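Local coordinates for protein threonine synthase (Brucella melitensis bv. 1, PDB 4F4F) that probably catalyses the pyridoxal-phosphate-dependent conversion of O-phospho-L-homoserine and water into L-threonine and phosphate, the last step of threonine biosynthesis, at residues I265-Y269 with R323-E327; L291-S297 with I359-A365; A192-E196 with S447-N453; R138-A144 with N162-L168. One frame throughout, in Å; residues are numbered along the deposited sequence.

Overall arrangement
Following the chain from the N terminus, contact 4 closes first: strand 139-144 runs out, helix 148-157 returns, and strand 163-170 lies down beside it. Strand 190-196 then joins the far edge of 163-170, where Leu193 N meets Ile167 O at 2.8 Å, and opens contact 3, which closes only when 447-453 arrives from the C-terminal region. Contacts 1 and 2 both fall within that long excursion. They cross each other, in the order 265-269, 291-297, 323-327, 359-365, and touch through Leu324 CD2 and Phe363 CE1 at 3.5 Å. The excursion contributes most strands of the mixed sheet, beside the cofactor; contacts 3 and 4 belong to the parallel sheet, with centres of contacts 1 and 3 about 37 Å apart.

Contact 1: I265-Y269 with R323-E327; sequences IFAGY and RLLFE
Two helical segments run side by side with their N-to-C directions 30° apart and their axes 11.4 Å apart at closest approach, a spacing wide enough for aromatic rings to fill the gap. Along 265-269, Ile265 O accepts from Tyr269 N (3.0 Å) within helix 263-274. Phe266 comes next, its CA 7.1 Å from that of Leu324, the closest CA pair. In the t rotamer, with chi2 of 83°, it points toward the second helix and lays one ring face under Arg323 CB, a CH-pi contact of 3.8 Å from CB to the ring centroid. Its CE1 sits 3.6 Å from Leu324 N, and Glu327 CG approaches the ring edge, 4.3 Å from CZ. Tyr269, one turn on and also t, receives Leu324 CD1 over a ring face, 4.3 Å from CE1, while its OH lies 3.5 Å from Glu327 CB. The polar ends have other partners: Tyr269 OH bonds Arg273, Arg323 reaches the backbone of Tyr35, and Glu327 bonds Tyr40. Leu324 also touches Phe262 of the pyridoxal-phosphate site. The contact is buried helix-helix packing through aromatic side chains, next to the cofactor pocket of a PLP-dependent enzyme.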
loop_
_atom_site.group_PDB
_atom_site.type_symbol
_atom_site.label_atom_id
_atom_site.label_comp_id
_atom_site.label_asym_id
_atom_site.label_seq_id
_atom_site.Cartn_x
_atom_site.Cartn_y
_atom_site.Cartn_z
ATOM N N ILE A 265 3.670 -5.934 -3.465
ATOM C CA ILE A 265 4.279 -6.952 -4.292
ATOM C C ILE A 265 3.400 -7.298 -5.497
ATOM O O ILE A 265 3.936 -7.635 -6.566
ATOM C CB ILE A 265 4.686 -8.211 -3.479
ATOM C CG1 ILE A 265 5.790 -8.957 -4.231
ATOM C CG2 ILE A 265 3.470 -9.077 -3.154
ATOM C CD1 ILE A 265 6.323 -10.209 -3.520
ATOM N N PHE A 266 2.083 -7.199 -5.350
ATOM C CA PHE A 266 1.221 -7.429 -6.521
ATOM C C PHE A 266 1.529 -6.405 -7.624
ATOM O O PHE A 266 1.514 -6.751 -8.783
ATOM C CB PHE A 266 -0.287 -7.513 -6.199
ATOM C CG PHE A 266 -1.099 -7.993 -7.381
ATOM C CD1 PHE A 266 -1.210 -9.330 -7.647
ATOM C CD2 PHE A 266 -1.681 -7.070 -8.274
ATOM C CE1 PHE A 266 -1.897 -9.789 -8.797
ATOM C CE2 PHE A 266 -2.368 -7.503 -9.403
ATOM C CZ PHE A 266 -2.471 -8.869 -9.664
ATOM N N ALA A 267 1.844 -5.166 -7.260
ATOM C CA ALA A 267 2.269 -4.135 -8.219
ATOM C C ALA A 267 3.546 -4.492 -8.957
ATOM O O ALA A 267 3.678 -4.184 -10.163
ATOM C CB ALA A 267 2.415 -2.756 -7.547
ATOM N N GLY A 268 4.450 -5.187 -8.275
ATOM C CA GLY A 268 5.661 -5.730 -8.897
ATOM C C GLY A 268 5.317 -6.825 -9.886
ATOM O O GLY A 268 5.874 -6.882 -10.985
ATOM N N TYR A 269 4.361 -7.666 -9.514
ATOM C CA TYR A 269 3.835 -8.669 -10.437
ATOM C C TYR A 269 3.261 -7.999 -11.696
ATOM O O TYR A 269 3.479 -8.485 -12.835
ATOM C CB TYR A 269 2.827 -9.574 -9.731
ATOM C CG TYR A 269 2.107 -10.532 -10.634
ATOM C CD1 TYR A 269 2.665 -11.756 -10.982
ATOM C CD2 TYR A 269 0.870 -10.225 -11.131
ATOM C CE1 TYR A 269 2.006 -12.621 -11.824
ATOM C CE2 TYR A 269 0.192 -11.110 -11.958
ATOM C CZ TYR A 269 0.771 -12.297 -12.297
ATOM O OH TYR A 269 0.100 -13.126 -13.171
ATOM N N ARG A 323 -6.051 -11.220 -5.684
ATOM C CA ARG A 323 -5.725 -10.798 -7.035
ATOM C C ARG A 323 -4.734 -11.792 -7.645
ATOM O O ARG A 323 -4.900 -12.220 -8.814
ATOM C CB ARG A 323 -5.199 -9.364 -7.075
ATOM C CG ARG A 323 -6.272 -8.318 -6.985
ATOM C CD ARG A 323 -5.693 -6.903 -6.938
ATOM N NE ARG A 323 -6.681 -5.894 -7.327
ATOM C CZ ARG A 323 -7.325 -5.085 -6.492
ATOM N NH1 ARG A 323 -7.118 -5.104 -5.176
ATOM N NH2 ARG A 323 -8.210 -4.228 -6.953
ATOM N N LEU A 324 -3.745 -12.224 -6.866
ATOM C CA LEU A 324 -2.816 -13.211 -7.410
ATOM C C LEU A 324 -3.495 -14.561 -7.613
ATOM O O LEU A 324 -3.215 -15.255 -8.614
ATOM C CB LEU A 324 -1.551 -13.372 -6.564
ATOM C CG LEU A 324 -0.541 -14.465 -7.000
ATOM C CD1 LEU A 324 -0.037 -14.228 -8.424
ATOM C CD2 LEU A 324 0.614 -14.536 -6.028
ATOM N N LEU A 325 -4.344 -14.970 -6.664
ATOM C CA LEU A 325 -5.082 -16.214 -6.829
ATOM C C LEU A 325 -5.813 -16.262 -8.178
ATOM O O LEU A 325 -5.824 -17.279 -8.854
ATOM C CB LEU A 325 -6.098 -16.413 -5.694
ATOM C CG LEU A 325 -5.532 -16.788 -4.332
ATOM C CD1 LEU A 325 -6.624 -16.849 -3.250
ATOM C CD2 LEU A 325 -4.799 -18.130 -4.398
ATOM N N PHE A 326 -6.477 -15.169 -8.531
ATOM C CA PHE A 326 -7.234 -15.072 -9.791
ATOM C C PHE A 326 -6.295 -15.312 -10.965
ATOM O O PHE A 326 -6.587 -16.142 -11.829
ATOM C CB PHE A 326 -7.881 -13.680 -9.890
ATOM C CG PHE A 326 -8.793 -13.467 -11.060
ATOM C CD1 PHE A 326 -9.902 -14.267 -11.259
ATOM C CD2 PHE A 326 -8.581 -12.400 -11.939
ATOM C CE1 PHE A 326 -10.781 -14.016 -12.323
ATOM C CE2 PHE A 326 -9.448 -12.140 -12.984
ATOM C CZ PHE A 326 -10.548 -12.955 -13.184
ATOM N N GLU A 327 -5.158 -14.627 -10.977
ATOM C CA GLU A 327 -4.213 -14.777 -12.085
ATOM C C GLU A 327 -3.643 -16.207 -12.155
ATOM O O GLU A 327 -3.530 -16.799 -13.240
ATOM C CB GLU A 327 -3.074 -13.749 -11.954
ATOM C CG GLU A 327 -3.542 -12.300 -11.952
ATOM C CD GLU A 327 -3.989 -11.811 -13.290
ATOM O OE1 GLU A 327 -4.149 -12.643 -14.242
ATOM O OE2 GLU A 327 -4.228 -10.590 -13.386
#

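Contact 2: L291-S297 with I359-A365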
loop_
_atom_site.group_PDB
_atom_site.type_symbol
_atom_site.label_atom_id
_atom_site.label_comp_id
_atom_site.label_asym_id
_atom_site.label_seq_id
_atom_site.Cartn_x
_atom_site.Cartn_y
_atom_site.Cartn_z
ATOM N N LEU A 291 1.379 -16.075 4.472
ATOM C CA LEU A 291 1.846 -16.102 3.076
ATOM C C LEU A 291 3.045 -17.034 2.912
ATOM O O LEU A 291 3.137 -17.769 1.924
ATOM C CB LEU A 291 2.162 -14.706 2.575
ATOM C CG LEU A 291 0.967 -13.726 2.471
ATOM C CD1 LEU A 291 1.450 -12.302 2.196
ATOM C CD2 LEU A 291 -0.009 -14.148 1.382
ATOM N N SER A 292 3.969 -17.003 3.853
ATOM C CA SER A 292 5.085 -17.935 3.830
ATOM C C SER A 292 4.579 -19.391 3.944
ATOM O O SER A 292 4.956 -20.253 3.157
ATOM C CB SER A 292 6.068 -17.592 4.969
ATOM O OG SER A 292 7.188 -18.460 4.922
ATOM N N ARG A 293 3.690 -19.662 4.901
ATOM C CA ARG A 293 3.122 -20.994 5.034
ATOM C C ARG A 293 2.378 -21.418 3.773
ATOM O O ARG A 293 2.393 -22.601 3.399
ATOM C CB ARG A 293 2.190 -21.092 6.229
ATOM C CG ARG A 293 2.927 -20.939 7.558
ATOM C CD ARG A 293 1.984 -21.054 8.747
ATOM N NE ARG A 293 1.169 -19.855 9.047
ATOM C CZ ARG A 293 -0.145 -19.744 8.842
ATOM N NH1 ARG A 293 -0.821 -20.720 8.240
ATOM N NH2 ARG A 293 -0.780 -18.638 9.210
ATOM N N THR A 294 1.713 -20.462 3.135
ATOM C CA THR A 294 0.996 -20.744 1.899
ATOM C C THR A 294 1.944 -21.170 0.805
ATOM O O THR A 294 1.692 -22.150 0.124
ATOM C CB THR A 294 0.137 -19.529 1.415
ATOM O OG1 THR A 294 -0.872 -19.262 2.393
ATOM C CG2 THR A 294 -0.527 -19.852 0.072
ATOM N N LEU A 295 3.039 -20.446 0.617
ATOM C CA LEU A 295 3.992 -20.864 -0.418
ATOM C C LEU A 295 4.629 -22.240 -0.090
ATOM O O LEU A 295 4.915 -23.031 -1.001
ATOM C CB LEU A 295 5.087 -19.811 -0.678
ATOM C CG LEU A 295 4.810 -18.630 -1.636
ATOM C CD1 LEU A 295 5.149 -19.073 -3.060
ATOM C CD2 LEU A 295 3.399 -18.054 -1.527
ATOM N N GLU A 296 4.865 -22.516 1.190
ATOM C CA GLU A 296 5.466 -23.798 1.582
ATOM C C GLU A 296 4.527 -24.977 1.351
ATOM O O GLU A 296 4.960 -26.061 0.909
ATOM C CB GLU A 296 5.809 -23.804 3.066
ATOM C CG GLU A 296 6.879 -22.830 3.513
ATOM C CD GLU A 296 7.077 -22.867 5.023
ATOM O OE1 GLU A 296 6.131 -23.162 5.788
ATOM O OE2 GLU A 296 8.209 -22.589 5.444
ATOM N N SER A 297 3.256 -24.805 1.714
ATOM C CA SER A 297 2.326 -25.923 1.798
ATOM C C SER A 297 1.132 -25.874 0.857
ATOM O O SER A 297 0.466 -26.877 0.644
ATOM C CB SER A 297 1.788 -26.020 3.234
ATOM O OG SER A 297 0.901 -24.958 3.492
ATOM N N ILE A 359 2.151 -20.052 -8.835
ATOM C CA ILE A 359 2.574 -19.060 -7.840
ATOM C C ILE A 359 4.039 -19.268 -7.526
ATOM O O ILE A 359 4.842 -18.326 -7.533
ATOM C CB ILE A 359 1.688 -19.114 -6.563
ATOM C CG1 ILE A 359 0.296 -18.557 -6.898
ATOM C CG2 ILE A 359 2.338 -18.329 -5.436
ATOM C CD1 ILE A 359 -0.811 -18.960 -5.920
ATOM N N ARG A 360 4.412 -20.527 -7.315
ATOM C CA ARG A 360 5.791 -20.826 -6.920
ATOM C C ARG A 360 6.820 -20.554 -8.024
ATOM O O ARG A 360 8.016 -20.344 -7.729
ATOM C CB ARG A 360 5.906 -22.258 -6.456
ATOM C CG ARG A 360 5.216 -22.534 -5.144
ATOM C CD ARG A 360 5.117 -24.045 -4.958
ATOM N NE ARG A 360 4.780 -24.388 -3.582
ATOM C CZ ARG A 360 4.366 -25.579 -3.180
ATOM N NH1 ARG A 360 4.214 -26.572 -4.041
ATOM N NH2 ARG A 360 4.074 -25.763 -1.895
ATOM N N SER A 361 6.357 -20.567 -9.273
ATOM C CA SER A 361 7.222 -20.301 -10.396
ATOM C C SER A 361 7.656 -18.846 -10.463
ATOM O O SER A 361 8.658 -18.542 -11.112
ATOM C CB SER A 361 6.566 -20.711 -11.727
ATOM O OG SER A 361 5.659 -19.747 -12.161
ATOM N N GLU A 362 6.900 -17.944 -9.825
ATOM C CA GLU A 362 7.223 -16.532 -9.871
ATOM C C GLU A 362 7.492 -15.861 -8.515
ATOM O O GLU A 362 8.076 -14.761 -8.480
ATOM C CB GLU A 362 6.088 -15.792 -10.588
ATOM C CG GLU A 362 5.787 -16.365 -11.979
ATOM C CD GLU A 362 4.931 -15.391 -12.765
ATOM O OE1 GLU A 362 3.744 -15.652 -12.939
ATOM O OE2 GLU A 362 5.443 -14.326 -13.136
ATOM N N PHE A 363 7.104 -16.518 -7.424
ATOM C CA PHE A 363 7.191 -15.955 -6.076
ATOM C C PHE A 363 7.899 -16.935 -5.158
ATOM O O PHE A 363 7.787 -18.148 -5.341
ATOM C CB PHE A 363 5.791 -15.684 -5.463
ATOM C CG PHE A 363 4.996 -14.624 -6.165
ATOM C CD1 PHE A 363 4.241 -14.938 -7.287
ATOM C CD2 PHE A 363 5.000 -13.318 -5.703
ATOM C CE1 PHE A 363 3.535 -13.971 -7.958
ATOM C CE2 PHE A 363 4.258 -12.333 -6.348
ATOM C CZ PHE A 363 3.536 -12.661 -7.472
ATOM N N SER A 364 8.638 -16.410 -4.187
ATOM C CA SER A 364 8.978 -17.164 -2.989
ATOM C C SER A 364 8.740 -16.288 -1.754
ATOM O O SER A 364 8.309 -15.151 -1.866
ATOM C CB SER A 364 10.388 -17.737 -3.048
ATOM O OG SER A 364 11.289 -16.755 -3.342
ATOM N N ALA A 365 8.954 -16.862 -0.584
ATOM C CA ALA A 365 8.543 -16.248 0.664
ATOM C C ALA A 365 9.450 -16.639 1.788
ATOM O O ALA A 365 9.952 -17.776 1.834
ATOM C CB ALA A 365 7.128 -16.669 1.005
#
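Arg360 makes the polar link. Its guanidinium, edge-on to the last turn of helix 291-297, gives two hydrogen bonds to one acceptor, Leu295 O: from NE at 2.9 Å and from NH2 at 3.0 Å. That turn is also braced from within, since Ser297 OG donates to Arg293 O at 2.8 Å. Beneath the arginine, Leu295 is the centre of the apolar packing. Its CD1 packs against Ile359 CG2 at 3.8 Å and Phe363 CB at 4.2 Å, while CG lies 4.0 Å from Ala365 CB. The small Ala365 brings the backbones together where helix and strand cross at -119°: its CB is 3.7 Å from Ser292 CA, and the two CA atoms are 5.0 Å apart. Strand 363-367 is an outermost strand of the mixed sheet within this chain, bonded through Ser364 to strand 278-285; Ile283 there touches Leu295 too. An arginine at the surface thus takes up a carbonyl at the C-terminal end of a helix, where main-chain acceptors lack a next-turn partner, while its aliphatic part packs on Leu295 (Arg360 CG to Leu295 CD1 4.0 Å).

Contact 3: A192-E196 with S447-N453; sequences ALSIE and SFTVLHN
Leu193, Ile195 and Leu451 form the apolar centre of this parallel beta pairing, in which strand 449-452 from the C-terminal region forms one edge strand of the five-stranded parallel sheet. All three side chains lie on the face also carrying Thr449: Leu193 CD2 meets Leu451 CD1 at 3.9 Å, and Ile195 CD1 meets Leu451 CB at 4.1 Å. Helix 455-465 covers the leucines through Tyr461, and helix 199-211 covers Ile195. The leucines are m,t and Ile195 m,m. Ser194 and Val450 pair on the other face, where Ser194 CB packs 3.5 Å from Phe448 CD2 and Ser194 OG bonds Asn171. The strands are extended throughout; their axes come within 4.7 Å and cross at -39°. Leu193 lies beside Thr449, Ser194 beside Val450 and Ile195 beside Leu451, CA atoms 4.7 to 5.1 Å apart. Hydrogen bonds alternate: Thr449 N to Ala192 O (3.0 Å), Ser194 N to Thr449 O (2.9 Å), Leu451 N to Ser194 O (3.1 Å) and Glu196 N to Leu451 O (2.9 Å). Farther out, Glu196 CG rests 3.5 Å from Val450 CG1. Waters finish both ends. One links Ala192 N (2.9 Å) to Ser447 O (2.7 Å), another Ala192 O (3.2 Å) to Thr449 OG1 (2.7 Å). At the other end two waters each donate to Glu196 O at 2.9 Å, one accepting from Asn453 N at 2.8 Å and the other from Asn453 ND2 at 3.1 Å.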
loop_
_atom_site.group_PDB
_atom_site.type_symbol
_atom_site.label_atom_id
_atom_site.label_comp_id
_atom_site.label_asym_id
_atom_site.label_seq_id
_atom_site.Cartn_x
_atom_site.Cartn_y
_atom_site.Cartn_z
ATOM N N ALA A 192 -9.924 14.634 12.443
ATOM C CA ALA A 192 -9.299 13.541 13.187
ATOM C C ALA A 192 -10.185 13.307 14.394
ATOM O O ALA A 192 -10.375 14.209 15.192
ATOM C CB ALA A 192 -7.873 13.933 13.612
ATOM N N LEU A 193 -10.700 12.087 14.514
ATOM C CA LEU A 193 -11.658 11.724 15.520
ATOM C C LEU A 193 -11.004 10.725 16.456
ATOM O O LEU A 193 -10.735 9.611 16.054
ATOM C CB LEU A 193 -12.915 11.096 14.853
ATOM C CG LEU A 193 -13.701 11.982 13.880
ATOM C CD1 LEU A 193 -14.986 11.332 13.384
ATOM C CD2 LEU A 193 -13.986 13.347 14.512
ATOM N N SER A 194 -10.738 11.157 17.683
ATOM C CA SER A 194 -10.098 10.367 18.718
ATOM C C SER A 194 -11.220 9.690 19.508
ATOM O O SER A 194 -11.860 10.308 20.370
ATOM C CB SER A 194 -9.236 11.306 19.585
ATOM O OG SER A 194 -8.492 10.640 20.594
ATOM N N ILE A 195 -11.458 8.415 19.206
ATOM C CA ILE A 195 -12.566 7.652 19.792
ATOM C C ILE A 195 -12.163 7.124 21.176
ATOM O O ILE A 195 -11.067 6.569 21.348
ATOM C CB ILE A 195 -12.975 6.481 18.852
ATOM C CG1 ILE A 195 -13.261 7.015 17.423
ATOM C CG2 ILE A 195 -14.150 5.659 19.443
ATOM C CD1 ILE A 195 -14.331 8.103 17.363
ATOM N N GLU A 196 -13.046 7.278 22.159
ATOM C CA GLU A 196 -12.846 6.711 23.493
ATOM C C GLU A 196 -13.198 5.218 23.407
ATOM O O GLU A 196 -14.278 4.774 23.813
ATOM C CB GLU A 196 -13.628 7.507 24.562
ATOM C CG GLU A 196 -13.277 9.011 24.522
ATOM C CD GLU A 196 -13.281 9.744 25.854
ATOM O OE1 GLU A 196 -12.345 9.517 26.629
ATOM O OE2 GLU A 196 -14.217 10.550 26.162
ATOM N N SER A 447 -5.113 19.047 16.514
ATOM C CA SER A 447 -6.464 19.514 16.414
ATOM C C SER A 447 -7.337 18.322 16.073
ATOM O O SER A 447 -7.332 17.827 14.936
ATOM C CB SER A 447 -6.571 20.599 15.348
ATOM O OG SER A 447 -7.913 21.069 15.295
ATOM N N PHE A 448 -8.043 17.832 17.077
ATOM C CA PHE A 448 -8.830 16.620 16.939
ATOM C C PHE A 448 -10.009 16.658 17.907
ATOM O O PHE A 448 -9.994 17.412 18.877
ATOM C CB PHE A 448 -7.970 15.384 17.165
ATOM C CG PHE A 448 -7.326 15.292 18.536
ATOM C CD1 PHE A 448 -6.072 15.820 18.760
ATOM C CD2 PHE A 448 -7.942 14.601 19.566
ATOM C CE1 PHE A 448 -5.468 15.710 20.006
ATOM C CE2 PHE A 448 -7.346 14.473 20.804
ATOM C CZ PHE A 448 -6.102 15.040 21.035
ATOM N N THR A 449 -11.021 15.850 17.637
ATOM C CA THR A 449 -12.213 15.871 18.442
ATOM C C THR A 449 -12.343 14.528 19.115
ATOM O O THR A 449 -12.327 13.490 18.436
ATOM C CB THR A 449 -13.443 16.127 17.578
ATOM O OG1 THR A 449 -13.281 17.362 16.889
ATOM C CG2 THR A 449 -14.729 16.170 18.438
ATOM N N VAL A 450 -12.489 14.547 20.431
ATOM C CA VAL A 450 -12.737 13.330 21.210
ATOM C C VAL A 450 -14.221 12.985 21.124
ATOM O O VAL A 450 -15.069 13.833 21.431
ATOM C CB VAL A 450 -12.312 13.521 22.676
ATOM C CG1 VAL A 450 -12.625 12.266 23.507
ATOM C CG2 VAL A 450 -10.842 13.913 22.754
ATOM N N LEU A 451 -14.538 11.755 20.718
ATOM C CA LEU A 451 -15.934 11.277 20.650
ATOM C C LEU A 451 -16.049 9.934 21.334
ATOM O O LEU A 451 -15.135 9.116 21.222
ATOM C CB LEU A 451 -16.436 11.106 19.210
ATOM C CG LEU A 451 -16.421 12.341 18.327
ATOM C CD1 LEU A 451 -16.775 11.933 16.905
ATOM C CD2 LEU A 451 -17.396 13.353 18.880
ATOM N N HIS A 452 -17.162 9.727 22.050
ATOM C CA HIS A 452 -17.527 8.422 22.546
ATOM C C HIS A 452 -17.772 7.410 21.471
ATOM O O HIS A 452 -18.091 7.742 20.315
ATOM C CB HIS A 452 -18.738 8.516 23.510
ATOM C CG HIS A 452 -18.364 8.987 24.896
ATOM N ND1 HIS A 452 -19.146 9.773 25.631
ATOM C CD2 HIS A 452 -17.231 8.764 25.656
ATOM C CE1 HIS A 452 -18.555 10.040 26.815
ATOM N NE2 HIS A 452 -17.380 9.431 26.831
ATOM N N ASN A 453 -17.643 6.142 21.858
ATOM C CA ASN A 453 -17.690 5.015 20.929
ATOM C C ASN A 453 -19.163 4.625 20.669
ATOM O O ASN A 453 -19.678 3.690 21.257
ATOM C CB ASN A 453 -16.883 3.867 21.542
ATOM C CG ASN A 453 -17.014 2.557 20.790
ATOM O OD1 ASN A 453 -17.308 2.529 19.580
ATOM N ND2 ASN A 453 -16.760 1.455 21.503
HETATM O O HOH W 1 -9.289 17.325 13.217
HETATM O O HOH W 2 -12.141 16.777 14.497
HETATM O O HOH W 3 -16.951 5.678 24.481
HETATM O O HOH W 4 -15.472 2.196 24.228
#

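Contact 4: R138-A144 with N162-L168; sequences RATIVGA and NTDIFIL
Strands 139-144 and 163-168 run parallel, 12° between directions and 4.7 Å between axes, with Ala139 beside Thr163 through Ala144 beside Leu168. Six hydrogen bonds form the ladder, the first Ala139 N to Asn162 O (2.9 Å), the last Leu168 N to Gly143 O (2.9 Å). On one face Ile141, m,m, meets Ile165, t,t, through CG2 and CD1 at 3.8 Å; Ile167, m,m, lies beside Gly143. Helices 117-134 and 148-157 cover this side. On the other, Val142 in t sets CG1 4.2 Å from Leu168 CD1 (Leu168 m,p), and Phe166 in m brings CE1 to 3.5 Å from Thr140 CG2 while its ring stacks with His191. Arg138, m,t,p, curls back over the Asn162 backbone; NH2 bonds Asp161 O and makes a long salt bridge to Asp164 OD2 (3.8 Å), a water bridging the same two atoms. Asp164 is also paired with Arg467. With helix 148-157 between them, these strands make a classic beta-alpha-beta crossover in the parallel sheet of this PLP-dependent fold.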
loop_
_atom_site.group_PDB
_atom_site.type_symbol
_atom_site.label_atom_id
_atom_site.label_comp_id
_atom_site.label_asym_id
_atom_site.label_seq_id
_atom_site.Cartn_x
_atom_site.Cartn_y
_atom_site.Cartn_z
ATOM N N ARG A 138 -19.090 14.857 -4.882
ATOM C CA ARG A 138 -18.175 15.008 -3.777
ATOM C C ARG A 138 -18.154 13.661 -3.074
ATOM O O ARG A 138 -18.969 12.782 -3.382
ATOM C CB ARG A 138 -18.657 16.108 -2.822
ATOM C CG ARG A 138 -18.932 17.446 -3.516
ATOM C CD ARG A 138 -19.161 18.580 -2.534
ATOM N NE ARG A 138 -18.054 18.564 -1.593
ATOM C CZ ARG A 138 -16.907 19.220 -1.747
ATOM N NH1 ARG A 138 -16.704 20.014 -2.793
ATOM N NH2 ARG A 138 -15.957 19.076 -0.834
ATOM N N ALA A 139 -17.207 13.486 -2.168
ATOM C CA ALA A 139 -17.157 12.257 -1.354
ATOM C C ALA A 139 -16.768 12.565 0.087
ATOM O O ALA A 139 -16.041 13.521 0.349
ATOM C CB ALA A 139 -16.193 11.243 -1.945
ATOM N N THR A 140 -17.218 11.707 1.002
ATOM C CA THR A 140 -16.846 11.759 2.402
ATOM C C THR A 140 -15.996 10.496 2.626
ATOM O O THR A 140 -16.509 9.381 2.583
ATOM C CB THR A 140 -18.103 11.768 3.300
ATOM O OG1 THR A 140 -18.927 12.902 2.970
ATOM C CG2 THR A 140 -17.714 11.810 4.780
ATOM N N ILE A 141 -14.690 10.684 2.780
ATOM C CA ILE A 141 -13.746 9.567 3.015
ATOM C C ILE A 141 -13.764 9.222 4.486
ATOM O O ILE A 141 -13.592 10.106 5.328
ATOM C CB ILE A 141 -12.297 9.927 2.618
ATOM C CG1 ILE A 141 -12.250 10.526 1.178
ATOM C CG2 ILE A 141 -11.377 8.700 2.790
ATOM C CD1 ILE A 141 -12.543 9.543 0.078
ATOM N N VAL A 142 -13.982 7.953 4.811
ATOM C CA VAL A 142 -14.046 7.554 6.221
ATOM C C VAL A 142 -13.167 6.319 6.441
ATOM O O VAL A 142 -13.226 5.388 5.664
ATOM C CB VAL A 142 -15.512 7.311 6.682
ATOM C CG1 VAL A 142 -15.531 6.967 8.163
ATOM C CG2 VAL A 142 -16.388 8.560 6.464
ATOM N N GLY A 143 -12.293 6.350 7.440
ATOM C CA GLY A 143 -11.514 5.179 7.804
ATOM C C GLY A 143 -11.107 5.133 9.255
ATOM O O GLY A 143 -11.256 6.116 9.989
ATOM N N ALA A 144 -10.627 3.964 9.677
ATOM C CA ALA A 144 -10.124 3.747 11.025
ATOM C C ALA A 144 -8.655 3.382 10.914
ATOM O O ALA A 144 -8.248 2.762 9.926
ATOM C CB ALA A 144 -10.889 2.618 11.696
ATOM N N ASN A 162 -12.758 18.145 -3.513
ATOM C CA ASN A 162 -14.046 17.441 -3.610
ATOM C C ASN A 162 -14.295 16.364 -2.536
ATOM O O ASN A 162 -15.284 15.624 -2.625
ATOM C CB ASN A 162 -14.206 16.859 -5.017
ATOM C CG ASN A 162 -14.171 17.948 -6.082
ATOM O OD1 ASN A 162 -13.404 17.898 -7.047
ATOM N ND2 ASN A 162 -14.950 18.954 -5.874
ATOM N N THR A 163 -13.418 16.334 -1.530
ATOM C CA THR A 163 -13.471 15.342 -0.450
ATOM C C THR A 163 -13.300 16.003 0.916
ATOM O O THR A 163 -12.753 17.114 1.019
ATOM C CB THR A 163 -12.405 14.236 -0.610
ATOM O OG1 THR A 163 -11.098 14.825 -0.670
ATOM C CG2 THR A 163 -12.679 13.407 -1.859
ATOM N N ASP A 164 -13.896 15.358 1.923
ATOM C CA ASP A 164 -13.667 15.636 3.346
ATOM C C ASP A 164 -13.293 14.259 3.912
ATOM O O ASP A 164 -13.898 13.227 3.538
ATOM C CB ASP A 164 -14.925 16.189 4.023
ATOM C CG ASP A 164 -15.344 17.539 3.445
ATOM O OD1 ASP A 164 -14.640 18.526 3.688
ATOM O OD2 ASP A 164 -16.352 17.614 2.704
ATOM N N ILE A 165 -12.294 14.239 4.772
ATOM C CA ILE A 165 -11.801 12.998 5.313
ATOM C C ILE A 165 -11.934 12.949 6.830
ATOM O O ILE A 165 -11.636 13.937 7.531
ATOM C CB ILE A 165 -10.356 12.726 4.830
ATOM C CG1 ILE A 165 -9.856 11.353 5.331
ATOM C CG2 ILE A 165 -9.464 13.864 5.271
ATOM C CD1 ILE A 165 -8.691 10.714 4.592
ATOM N N PHE A 166 -12.442 11.814 7.311
ATOM C CA PHE A 166 -12.637 11.553 8.719
ATOM C C PHE A 166 -11.908 10.242 9.048
ATOM O O PHE A 166 -12.203 9.190 8.475
ATOM C CB PHE A 166 -14.143 11.413 9.055
ATOM C CG PHE A 166 -14.964 12.605 8.641
ATOM C CD1 PHE A 166 -15.234 12.836 7.301
ATOM C CD2 PHE A 166 -15.425 13.514 9.576
ATOM C CE1 PHE A 166 -15.963 13.961 6.917
ATOM C CE2 PHE A 166 -16.149 14.622 9.200
ATOM C CZ PHE A 166 -16.436 14.848 7.871
ATOM N N ILE A 167 -10.934 10.335 9.946
ATOM C CA ILE A 167 -10.187 9.178 10.405
ATOM C C ILE A 167 -10.422 9.012 11.898
ATOM O O ILE A 167 -10.199 9.956 12.705
ATOM C CB ILE A 167 -8.699 9.349 10.149
ATOM C CG1 ILE A 167 -8.390 9.432 8.633
ATOM C CG2 ILE A 167 -7.933 8.217 10.857
ATOM C CD1 ILE A 167 -8.726 8.194 7.805
ATOM N N LEU A 168 -10.878 7.821 12.255
ATOM C CA LEU A 168 -11.097 7.454 13.622
ATOM C C LEU A 168 -9.871 6.664 14.117
ATOM O O LEU A 168 -9.410 5.713 13.447
ATOM C CB LEU A 168 -12.361 6.575 13.713
ATOM C CG LEU A 168 -13.752 7.155 13.417
ATOM C CD1 LEU A 168 -13.915 7.658 11.990
ATOM C CD2 LEU A 168 -14.834 6.153 13.742
HETATM O O HOH W 5 -16.865 16.643 0.526
#